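Side-chain contact in cellobiose 2-epimerase (Spirochaeta thermophila DSM 6192, PDB 5ZIG), which probably catalyses the reversible epimerization of cellobiose to 4-O-beta-D-glucosyl-D-mannose: residues F347-D350 / H351-R355. Sequence-based numbering, arbitrary orientation.
Sequences FIMD and HLVDR
His351 turns the edge of its imidazole to the face of Phe347 in a T-shaped stack, with the planes at 66°. His351 CD2 is the atom that points in, 3.5 Å from Phe347 CE1. With CG anti to the backbone N (chi1 -172°), the Phe347 ring stands beside its own carbonyl carbon, on the side where His351 follows one turn later. One face of the imidazole rests on Asp350 CB, a CH-pi contact of 3.6 Å to the His351 ring centroid. His351 N donates to Phe347 O. Replacing His351 by an alanine would remove the ring, and the face of Phe347 would probably lose its edge-on partner and Asp350 CB its CH-pi contact. Leu352 sends CD1 to Ile348 CG1, 4.1 Å away, and also to the edge of the Phe347 ring. Trp315 and Gln318 of helix 315-332 also touch Leu352. Leu352 N makes a weak hydrogen bond to Ile348 O. Val353 N reaches the same oxygen, Ile348 O, at 3.1 Å, so Ile348 O accepts two backbone bonds. Val353 CG2 lies 4.3 Å from Met349 SD. Asp354 OD1 forms a salt bridge with Lys376 NZ. Arg355 folds back, its chain bent at chi2 and chi3, and Arg355 NH2 donates to Met349 O at 2.8 Å, tilted 24° from the plane of that carbonyl. Val353 CG1 lies over one face of the guanidinium. The wide i+5 bond from Val353 N to Ile348 O and the Arg355 side chain on Met349 O, in the last turn of the helix, mark a C-terminal helix end, here closing helix 336-352 of the N-acylglucosamine 2-epimerase fold, an alpha/alpha barrel.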
# COMPACT_ATOMS: atom_id res chain seq x y z
N PHE A 347 -0.77 8.71 18.16
CA PHE A 347 -1.73 9.54 17.45
C PHE A 347 -2.84 8.69 16.84
O PHE A 347 -4.03 9.03 16.97
CB PHE A 347 -1.01 10.36 16.36
CG PHE A 347 -1.90 11.38 15.72
CD1 PHE A 347 -2.11 12.62 16.32
CD2 PHE A 347 -2.57 11.07 14.52
CE1 PHE A 347 -2.95 13.54 15.75
CE2 PHE A 347 -3.41 11.99 13.94
CZ PHE A 347 -3.60 13.23 14.55
N ILE A 348 -2.47 7.57 16.23
CA ILE A 348 -3.44 6.67 15.62
C ILE A 348 -4.41 6.15 16.68
O ILE A 348 -5.63 6.16 16.49
CB ILE A 348 -2.73 5.50 14.92
CG1 ILE A 348 -1.86 5.99 13.77
CG2 ILE A 348 -3.75 4.47 14.43
CD1 ILE A 348 -0.89 4.91 13.26
N MET A 349 -3.86 5.61 17.77
CA MET A 349 -4.71 5.08 18.84
C MET A 349 -5.62 6.16 19.43
O MET A 349 -6.78 5.90 19.75
CB MET A 349 -3.85 4.47 19.95
CG MET A 349 -3.16 3.15 19.55
SD MET A 349 -4.32 1.82 19.22
CE MET A 349 -4.66 1.19 20.87
N ASP A 350 -5.10 7.39 19.57
CA ASP A 350 -5.86 8.45 20.23
C ASP A 350 -6.99 8.98 19.35
O ASP A 350 -8.06 9.32 19.86
CB ASP A 350 -4.92 9.59 20.61
CG ASP A 350 -4.16 9.32 21.87
OD1 ASP A 350 -4.77 8.77 22.81
OD2 ASP A 350 -2.96 9.65 21.91
N HIS A 351 -6.76 9.08 18.05
CA HIS A 351 -7.70 9.85 17.24
C HIS A 351 -8.23 9.10 16.01
O HIS A 351 -9.41 9.26 15.68
CB HIS A 351 -7.03 11.17 16.81
CG HIS A 351 -6.41 11.92 17.96
ND1 HIS A 351 -7.12 12.34 19.06
CD2 HIS A 351 -5.13 12.34 18.16
CE1 HIS A 351 -6.32 12.97 19.89
NE2 HIS A 351 -5.11 12.99 19.38
N LEU A 352 -7.41 8.28 15.34
CA LEU A 352 -7.85 7.64 14.11
C LEU A 352 -8.68 6.38 14.35
O LEU A 352 -9.43 5.97 13.47
CB LEU A 352 -6.66 7.29 13.22
CG LEU A 352 -6.19 8.52 12.45
CD1 LEU A 352 -4.73 8.34 12.05
CD2 LEU A 352 -7.08 8.80 11.21
N VAL A 353 -8.51 5.74 15.50
CA VAL A 353 -9.37 4.60 15.83
C VAL A 353 -10.77 5.11 16.14
O VAL A 353 -10.94 6.05 16.94
CB VAL A 353 -8.76 3.80 16.99
CG1 VAL A 353 -9.69 2.69 17.44
CG2 VAL A 353 -7.44 3.20 16.57
N ASP A 354 -11.76 4.52 15.53
CA ASP A 354 -13.12 4.85 15.78
C ASP A 354 -13.69 3.75 16.58
O ASP A 354 -14.14 2.80 16.05
CB ASP A 354 -13.91 5.02 14.49
CG ASP A 354 -15.37 5.39 14.72
OD1 ASP A 354 -16.09 5.47 13.76
OD2 ASP A 354 -15.80 5.59 15.83
N ARG A 355 -13.68 3.92 17.90
CA ARG A 355 -14.25 2.94 18.78
C ARG A 355 -15.80 2.93 18.78
O ARG A 355 -16.42 1.97 19.12
CB ARG A 355 -13.68 3.07 20.17
CG ARG A 355 -12.23 2.68 20.28
CD ARG A 355 -11.61 3.55 21.30
NE ARG A 355 -10.25 3.93 21.04
CZ ARG A 355 -9.22 3.11 20.99
NH1 ARG A 355 -9.39 1.81 21.08
NH2 ARG A 355 -8.03 3.60 20.80